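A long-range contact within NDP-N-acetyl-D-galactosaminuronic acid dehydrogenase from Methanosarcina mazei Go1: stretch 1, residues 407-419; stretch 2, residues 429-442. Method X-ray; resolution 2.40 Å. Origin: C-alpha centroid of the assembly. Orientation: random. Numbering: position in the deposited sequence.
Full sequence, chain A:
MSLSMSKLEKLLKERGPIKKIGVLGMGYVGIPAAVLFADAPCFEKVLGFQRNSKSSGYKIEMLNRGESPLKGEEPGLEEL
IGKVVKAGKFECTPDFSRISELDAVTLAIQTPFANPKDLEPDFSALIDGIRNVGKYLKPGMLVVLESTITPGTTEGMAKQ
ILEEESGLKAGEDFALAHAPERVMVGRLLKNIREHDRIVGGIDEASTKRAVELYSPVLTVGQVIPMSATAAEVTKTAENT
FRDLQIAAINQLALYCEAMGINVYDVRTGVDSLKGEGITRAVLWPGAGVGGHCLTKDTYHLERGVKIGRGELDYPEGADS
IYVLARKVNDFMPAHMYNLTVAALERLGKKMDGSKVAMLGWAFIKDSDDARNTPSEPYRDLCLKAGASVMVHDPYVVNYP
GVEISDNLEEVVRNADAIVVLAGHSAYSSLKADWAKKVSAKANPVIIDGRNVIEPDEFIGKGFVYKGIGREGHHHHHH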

ATOM      1  N   ASN A 407      22.307  -2.937  31.076  1.00 45.18           N
ATOM      2  CA  ASN A 407      22.833  -4.319  31.052  1.00 43.43           C
ATOM      3  C   ASN A 407      21.799  -5.453  30.998  1.00 41.81           C
ATOM      4  O   ASN A 407      20.928  -5.612  31.864  1.00 41.38           O
ATOM      5  CB  ASN A 407      24.026  -4.535  32.037  1.00 43.11           C
ATOM      6  CG  ASN A 407      23.654  -5.284  33.310  1.00 48.73           C
ATOM      7  OD1 ASN A 407      23.764  -6.510  33.370  1.00 42.80           O
ATOM      8  ND2 ASN A 407      23.249  -4.548  34.341  1.00 42.70           N
ATOM      9  N   LEU A 408      21.919  -6.206  29.907  1.00 40.62           N
ATOM     10  CA  LEU A 408      20.995  -7.240  29.516  1.00 39.13           C
ATOM     11  C   LEU A 408      20.880  -8.271  30.622  1.00 40.23           C
ATOM     12  O   LEU A 408      19.774  -8.660  30.996  1.00 40.65           O
ATOM     13  CB  LEU A 408      21.498  -7.897  28.231  1.00 36.91           C
ATOM     14  CG  LEU A 408      20.511  -8.218  27.109  1.00 44.28           C
ATOM     15  CD1 LEU A 408      20.961  -9.432  26.319  1.00 35.24           C
ATOM     16  CD2 LEU A 408      19.125  -8.405  27.628  1.00 34.87           C
ATOM     17  N   GLU A 409      22.037  -8.676  31.147  1.00 41.07           N
ATOM     18  CA  GLU A 409      22.175  -9.728  32.158  1.00 41.51           C
ATOM     19  C   GLU A 409      21.263  -9.466  33.350  1.00 40.46           C
ATOM     20  O   GLU A 409      20.540 -10.362  33.811  1.00 40.49           O
ATOM     21  CB  GLU A 409      23.649  -9.835  32.606  1.00 42.72           C
ATOM     22  CG  GLU A 409      24.064 -11.134  33.330  1.00 58.67           C
ATOM     23  CD  GLU A 409      23.656 -11.193  34.811  1.00 44.13           C
ATOM     24  OE1 GLU A 409      23.579 -10.136  35.480  1.00 58.93           O
ATOM     25  OE2 GLU A 409      23.418 -12.319  35.319  1.00 59.22           O
ATOM     26  N   GLU A 410      21.282  -8.239  33.856  1.00 39.07           N
ATOM     27  CA  GLU A 410      20.530  -8.010  35.079  1.00 37.89           C
ATOM     28  C   GLU A 410      19.036  -8.039  34.757  1.00 35.83           C
ATOM     29  O   GLU A 410      18.244  -8.598  35.492  1.00 35.46           O
ATOM     30  CB  GLU A 410      21.044  -6.783  35.889  1.00 38.01           C
ATOM     31  CG  GLU A 410      20.498  -5.402  35.587  1.00 39.09           C
ATOM     32  CD  GLU A 410      20.838  -4.374  36.705  1.00 39.66           C
ATOM     33  OE1 GLU A 410      20.067  -3.394  36.870  1.00 39.05           O
ATOM     34  OE2 GLU A 410      21.864  -4.551  37.421  1.00 39.38           O
ATOM     35  N   VAL A 411      18.686  -7.491  33.605  1.00 35.05           N
ATOM     36  CA  VAL A 411      17.313  -7.506  33.122  1.00 33.84           C
ATOM     37  C   VAL A 411      16.805  -8.924  32.854  1.00 32.63           C
ATOM     38  O   VAL A 411      15.688  -9.259  33.216  1.00 32.38           O
ATOM     39  CB  VAL A 411      17.164  -6.644  31.889  1.00 33.65           C
ATOM     40  CG1 VAL A 411      15.810  -6.900  31.245  1.00 18.81           C
ATOM     41  CG2 VAL A 411      17.313  -5.186  32.274  1.00 17.81           C
ATOM     42  N   VAL A 412      17.643  -9.762  32.268  1.00 32.38           N
ATOM     43  CA  VAL A 412      17.220 -11.103  31.895  1.00 32.56           C
ATOM     44  C   VAL A 412      17.300 -12.117  33.033  1.00 33.32           C
ATOM     45  O   VAL A 412      16.566 -13.103  33.029  1.00 33.66           O
ATOM     46  CB  VAL A 412      17.965 -11.583  30.626  1.00 32.21           C
ATOM     47  CG1 VAL A 412      17.878 -13.087  30.427  1.00 15.71           C
ATOM     48  CG2 VAL A 412      17.399 -10.910  29.463  1.00 15.04           C
ATOM     49  N   ARG A 413      18.156 -11.873  34.023  1.00 34.43           N
ATOM     50  CA  ARG A 413      18.339 -12.866  35.082  1.00 35.13           C
ATOM     51  C   ARG A 413      17.057 -13.161  35.851  1.00 34.47           C
ATOM     52  O   ARG A 413      16.336 -12.251  36.250  1.00 34.61           O
ATOM     53  CB  ARG A 413      19.535 -12.549  36.000  1.00 36.00           C
ATOM     54  CG  ARG A 413      19.251 -11.777  37.258  1.00 60.45           C
ATOM     55  CD  ARG A 413      20.414 -11.922  38.209  1.00 36.94           C
ATOM     56  NE  ARG A 413      20.521 -10.744  39.065  1.00 61.11           N
ATOM     57  CZ  ARG A 413      21.382  -9.743  38.874  1.00 38.76           C
ATOM     58  NH1 ARG A 413      21.394  -8.713  39.715  1.00 61.53           N
ATOM     59  NH2 ARG A 413      22.245  -9.771  37.860  1.00 61.36           N
ATOM     60  N   ASN A 414      16.762 -14.451  35.986  1.00 34.21           N
ATOM     61  CA  ASN A 414      15.574 -14.929  36.697  1.00 34.03           C
ATOM     62  C   ASN A 414      14.219 -14.639  36.013  1.00 33.43           C
ATOM     63  O   ASN A 414      13.160 -14.853  36.597  1.00 33.60           O
ATOM     64  CB  ASN A 414      15.615 -14.449  38.158  1.00 34.34           C
ATOM     65  CG  ASN A 414      16.835 -14.981  38.900  1.00 48.81           C
ATOM     66  OD1 ASN A 414      17.298 -16.085  38.619  1.00 35.72           O
ATOM     67  ND2 ASN A 414      17.367 -14.201  39.836  1.00 35.17           N
ATOM     68  N   ALA A 415      14.250 -14.184  34.766  1.00 32.73           N
ATOM     69  CA  ALA A 415      13.024 -13.796  34.080  1.00 32.34           C
ATOM     70  C   ALA A 415      12.207 -14.979  33.543  1.00 32.37           C
ATOM     71  O   ALA A 415      12.745 -15.894  32.945  1.00 32.27           O
ATOM     72  CB  ALA A 415      13.329 -12.818  32.983  1.00 32.07           C
ATOM     73  N   ASP A 416      10.900 -14.943  33.770  1.00 32.93           N
ATOM     74  CA  ASP A 416       9.987 -15.977  33.256  1.00 33.15           C
ATOM     75  C   ASP A 416       9.759 -15.831  31.761  1.00 33.35           C
ATOM     76  O   ASP A 416       9.762 -16.823  31.052  1.00 34.40           O
ATOM     77  CB  ASP A 416       8.653 -15.969  34.018  1.00 32.48           C
ATOM     78  CG  ASP A 416       8.835 -16.306  35.485  1.00 27.77           C
ATOM     79  OD1 ASP A 416       8.879 -17.504  35.817  1.00 32.76           O
ATOM     80  OD2 ASP A 416       8.956 -15.382  36.316  1.00 32.56           O
ATOM     81  N   ALA A 417       9.585 -14.597  31.293  1.00 32.51           N
ATOM     82  CA  ALA A 417       9.394 -14.320  29.875  1.00 32.15           C
ATOM     83  C   ALA A 417      10.430 -13.347  29.351  1.00 31.42           C
ATOM     84  O   ALA A 417      10.734 -12.369  30.017  1.00 32.03           O
ATOM     85  CB  ALA A 417       8.016 -13.769  29.637  1.00 32.58           C
ATOM     86  N   ILE A 418      10.986 -13.634  28.173  1.00 30.01           N
ATOM     87  CA  ILE A 418      11.841 -12.699  27.476  1.00 29.21           C
ATOM     88  C   ILE A 418      11.079 -12.198  26.240  1.00 29.62           C
ATOM     89  O   ILE A 418      10.695 -12.990  25.352  1.00 30.46           O
ATOM     90  CB  ILE A 418      13.205 -13.317  27.091  1.00 29.12           C
ATOM     91  CG1 ILE A 418      14.010 -13.686  28.317  1.00 18.91           C
ATOM     92  CG2 ILE A 418      14.042 -12.347  26.243  1.00 20.74           C
ATOM     93  CD1 ILE A 418      14.869 -14.882  28.096  1.00 27.99           C
ATOM     94  N   VAL A 419      10.873 -10.884  26.196  1.00 29.03           N
ATOM     95  CA  VAL A 419       9.950 -10.257  25.258  1.00 29.42           C
ATOM     96  C   VAL A 419      10.641  -9.148  24.434  1.00 30.75           C
ATOM     97  O   VAL A 419      11.177  -8.188  24.979  1.00 30.28           O
ATOM     98  CB  VAL A 419       8.734  -9.724  26.002  1.00 28.66           C
ATOM     99  CG1 VAL A 419       7.708  -9.210  25.038  1.00 23.05           C
ATOM    100  CG2 VAL A 419       8.120 -10.857  26.850  1.00 23.96           C
ATOM    101  N   SER A 429      21.793 -10.620  18.136  1.00 38.28           N
ATOM    102  CA  SER A 429      22.931 -11.409  18.567  1.00 38.36           C
ATOM    103  C   SER A 429      22.613 -12.260  19.795  1.00 39.33           C
ATOM    104  O   SER A 429      23.381 -13.159  20.125  1.00 40.28           O
ATOM    105  CB  SER A 429      24.163 -10.528  18.791  1.00 38.20           C
ATOM    106  OG  SER A 429      23.951  -9.636  19.861  1.00 61.68           O
ATOM    107  N   LEU A 430      21.473 -12.024  20.450  1.00 39.33           N
ATOM    108  CA  LEU A 430      21.073 -12.848  21.603  1.00 38.92           C
ATOM    109  C   LEU A 430      21.096 -14.343  21.273  1.00 40.24           C
ATOM    110  O   LEU A 430      20.375 -14.817  20.376  1.00 41.21           O
ATOM    111  CB  LEU A 430      19.692 -12.431  22.148  1.00 37.88           C
ATOM    112  CG  LEU A 430      19.131 -13.148  23.392  1.00 30.29           C
ATOM    113  CD1 LEU A 430      19.821 -12.722  24.679  1.00 37.08           C
ATOM    114  CD2 LEU A 430      17.653 -12.935  23.530  1.00 37.51           C
ATOM    115  N   LYS A 431      21.917 -15.081  22.013  1.00 40.78           N
ATOM    116  CA  LYS A 431      22.086 -16.524  21.793  1.00 41.86           C
ATOM    117  C   LYS A 431      21.293 -17.336  22.826  1.00 40.79           C
ATOM    118  O   LYS A 431      21.254 -16.974  24.016  1.00 40.70           O
ATOM    119  CB  LYS A 431      23.586 -16.921  21.771  1.00 43.54           C
ATOM    120  CG  LYS A 431      24.537 -15.897  22.415  1.00 70.74           C
ATOM    121  CD  LYS A 431      25.825 -16.538  22.985  1.00 46.16           C
ATOM    122  CE  LYS A 431      26.571 -15.559  23.935  1.00 70.93           C
ATOM    123  NZ  LYS A 431      27.348 -16.234  25.043  1.00 46.80           N
ATOM    124  N   ALA A 432      20.657 -18.419  22.367  1.00 39.06           N
ATOM    125  CA  ALA A 432      19.755 -19.192  23.216  1.00 38.90           C
ATOM    126  C   ALA A 432      20.368 -19.636  24.565  1.00 39.23           C
ATOM    127  O   ALA A 432      19.769 -19.417  25.614  1.00 39.81           O
ATOM    128  CB  ALA A 432      19.170 -20.405  22.443  1.00 38.79           C
ATOM    129  N   ASP A 433      21.547 -20.255  24.524  1.00 38.75           N
ATOM    130  CA  ASP A 433      22.250 -20.748  25.713  1.00 38.77           C
ATOM    131  C   ASP A 433      22.259 -19.740  26.843  1.00 37.65           C
ATOM    132  O   ASP A 433      21.945 -20.057  27.998  1.00 37.52           O
ATOM    133  CB  ASP A 433      23.727 -20.992  25.389  1.00 39.56           C
ATOM    134  CG  ASP A 433      23.965 -22.247  24.632  1.00 49.68           C
ATOM    135  OD1 ASP A 433      23.103 -23.140  24.680  1.00 39.70           O
ATOM    136  OD2 ASP A 433      25.037 -22.324  23.980  1.00 40.50           O
ATOM    137  N   TRP A 434      22.661 -18.532  26.472  1.00 36.59           N
ATOM    138  CA  TRP A 434      22.931 -17.464  27.398  1.00 36.04           C
ATOM    139  C   TRP A 434      21.649 -17.021  28.082  1.00 35.50           C
ATOM    140  O   TRP A 434      21.594 -16.934  29.307  1.00 36.09           O
ATOM    141  CB  TRP A 434      23.587 -16.301  26.665  1.00 35.46           C
ATOM    142  CG  TRP A 434      24.080 -15.263  27.560  1.00 35.29           C
ATOM    143  CD1 TRP A 434      25.318 -15.198  28.132  1.00 35.64           C
ATOM    144  CD2 TRP A 434      23.366 -14.104  28.009  1.00 35.51           C
ATOM    145  NE1 TRP A 434      25.420 -14.061  28.914  1.00 35.59           N
ATOM    146  CE2 TRP A 434      24.233 -13.378  28.858  1.00 35.46           C
ATOM    147  CE3 TRP A 434      22.082 -13.610  27.779  1.00 35.38           C
ATOM    148  CZ2 TRP A 434      23.854 -12.180  29.475  1.00 35.42           C
ATOM    149  CZ3 TRP A 434      21.710 -12.421  28.390  1.00 35.42           C
ATOM    150  CH2 TRP A 434      22.595 -11.720  29.227  1.00 35.46           C
ATOM    151  N   ALA A 435      20.619 -16.766  27.293  1.00 34.68           N
ATOM    152  CA  ALA A 435      19.328 -16.337  27.840  1.00 33.94           C
ATOM    153  C   ALA A 435      18.736 -17.440  28.692  1.00 34.15           C
ATOM    154  O   ALA A 435      18.113 -17.169  29.722  1.00 34.68           O
ATOM    155  CB  ALA A 435      18.361 -15.933  26.727  1.00 32.87           C
ATOM    156  N   LYS A 436      18.942 -18.683  28.273  1.00 34.07           N
ATOM    157  CA  LYS A 436      18.470 -19.820  29.037  1.00 34.19           C
ATOM    158  C   LYS A 436      19.130 -19.853  30.401  1.00 34.41           C
ATOM    159  O   LYS A 436      18.465 -20.078  31.404  1.00 34.56           O
ATOM    160  CB  LYS A 436      18.758 -21.128  28.312  1.00 33.97           C
ATOM    161  CG  LYS A 436      17.754 -22.246  28.608  1.00 34.76           C
ATOM    162  CD  LYS A 436      18.189 -23.123  29.744  1.00 33.35           C
ATOM    163  CE  LYS A 436      17.123 -24.187  30.075  1.00 35.69           C
ATOM    164  NZ  LYS A 436      16.945 -25.175  28.962  1.00 33.03           N
ATOM    165  N   LYS A 437      20.438 -19.643  30.442  1.00 34.67           N
ATOM    166  CA  LYS A 437      21.124 -19.767  31.720  1.00 35.10           C
ATOM    167  C   LYS A 437      20.922 -18.538  32.595  1.00 33.37           C
ATOM    168  O   LYS A 437      20.701 -18.667  33.789  1.00 34.18           O
ATOM    169  CB  LYS A 437      22.597 -20.223  31.584  1.00 36.85           C
ATOM    170  CG  LYS A 437      23.654 -19.193  31.159  1.00 59.42           C
ATOM    171  CD  LYS A 437      24.742 -19.827  30.229  1.00 38.96           C
ATOM    172  CE  LYS A 437      25.042 -21.318  30.566  1.00 59.62           C
ATOM    173  NZ  LYS A 437      25.198 -22.186  29.346  1.00 39.49           N
ATOM    174  N   VAL A 438      20.948 -17.353  32.006  1.00 30.84           N
ATOM    175  CA  VAL A 438      20.720 -16.165  32.791  1.00 28.61           C
ATOM    176  C   VAL A 438      19.284 -16.132  33.312  1.00 27.81           C
ATOM    177  O   VAL A 438      19.064 -15.909  34.493  1.00 26.90           O
ATOM    178  CB  VAL A 438      21.055 -14.947  32.000  1.00 28.11           C
ATOM    179  CG1 VAL A 438      20.706 -13.729  32.797  1.00 37.15           C
ATOM    180  CG2 VAL A 438      22.543 -14.948  31.697  1.00 37.44           C
ATOM    181  N   SER A 439      18.303 -16.393  32.451  1.00 28.20           N
ATOM    182  CA  SER A 439      16.931 -16.500  32.930  1.00 29.47           C
ATOM    183  C   SER A 439      16.862 -17.610  33.984  1.00 30.18           C
ATOM    184  O   SER A 439      16.051 -17.551  34.917  1.00 29.72           O
ATOM    185  CB  SER A 439      15.938 -16.774  31.779  1.00 30.16           C
ATOM    186  OG  SER A 439      15.930 -18.141  31.368  1.00 33.85           O
ATOM    187  N   ALA A 440      17.749 -18.603  33.859  1.00 31.49           N
ATOM    188  CA  ALA A 440      17.603 -19.853  34.607  1.00 32.72           C
ATOM    189  C   ALA A 440      16.181 -20.278  34.210  1.00 34.14           C
ATOM    190  O   ALA A 440      15.559 -19.586  33.402  1.00 36.35           O
ATOM    191  CB  ALA A 440      17.767 -19.621  36.117  1.00 32.80           C
ATOM    192  N   LYS A 441      15.668 -21.405  34.672  1.00 32.71           N
ATOM    193  CA  LYS A 441      14.272 -21.768  34.337  1.00 30.93           C
ATOM    194  C   LYS A 441      13.978 -23.178  33.869  1.00 31.65           C
ATOM    195  O   LYS A 441      13.186 -23.900  34.508  1.00 32.26           O
ATOM    196  CB  LYS A 441      13.619 -20.780  33.406  1.00 29.33           C
ATOM    197  CG  LYS A 441      12.586 -19.915  34.067  1.00 25.56           C
ATOM    198  CD  LYS A 441      13.010 -19.414  35.444  1.00 28.57           C
ATOM    199  CE  LYS A 441      12.642 -17.980  35.559  1.00 24.60           C
ATOM    200  NZ  LYS A 441      12.602 -17.528  36.940  1.00 28.25           N
ATOM    201  N   ALA A 442      14.590 -23.599  32.781  1.00 32.07           N
ATOM    202  CA  ALA A 442      14.260 -24.930  32.259  1.00 33.64           C
ATOM    203  C   ALA A 442      13.428 -24.729  31.030  1.00 34.50           C
ATOM    204  O   ALA A 442      13.873 -25.016  29.923  1.00 36.03           O
ATOM    205  CB  ALA A 442      13.496 -25.769  33.285  1.00 34.05           C
TER

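Two short helices, 408-412 and 432-439, pack with their axes 9.3 Å apart at closest approach and their N-to-C directions 54° apart. The backbones come nearest where both helices end, at Asn-414 and Ser-439, whose CA atoms lie 4.3 Å apart. There the type II turn from Val-412 to Ala-415 lets main chain meet main chain: Asn-414 N donates to Val-438 O (3.1 Å), a carbonyl at the end of its helix. Three CA-H...O contacts accompany this bond, from Arg-413 CA to Val-438 O (3.2 Å), from Ser-439 CA to Val-412 O (3.4 Å) and from Asn-414 CA to Ser-439 O (3.2 Å). Asparagine suits the turn because it tolerates the positive phi (69°) adopted here; its CA-to-CB bond points away from the other stretch.

Val-412 is the central knob, seated among Trp-434, Ala-435, Val-438 and Ser-439. Val-412 CG1 lies 3.7 Å from Val-438 CG1, and the side chains of Ala-435 and Ser-439 that help line the hole are small, which suits close packing. From the strand, Ile-418 brings CD1 to 3.9 Å from Ala-435 CB. The CA-to-CB bond of Trp-434 points sideways, but with chi1 t its indole comes close to the first helix, where CZ3 lies 3.7 Å from Leu-408 CD1 and CH2 3.6 Å from Glu-409 CA. Leu-408 CD1 also meets Leu-430 CD1 at 3.8 Å. Val-412, Ile-418, Leu-430 and Ala-435 are buried, where apolar side chains lose nothing by leaving water.

Charge belongs at the margin. The long, flexible Lys-441 lets NZ donate to Asn-414 O (2.8 Å) and form a long salt bridge with Asp-416 OD1 (3.9 Å). Glu-409 OE1 pairs within its own stretch with Arg-413 NH2 (2.8 Å), while Arg-413 CB touches Val-438 CG1 (3.6 Å). Altogether the contact buries 605 Å², counting both sides.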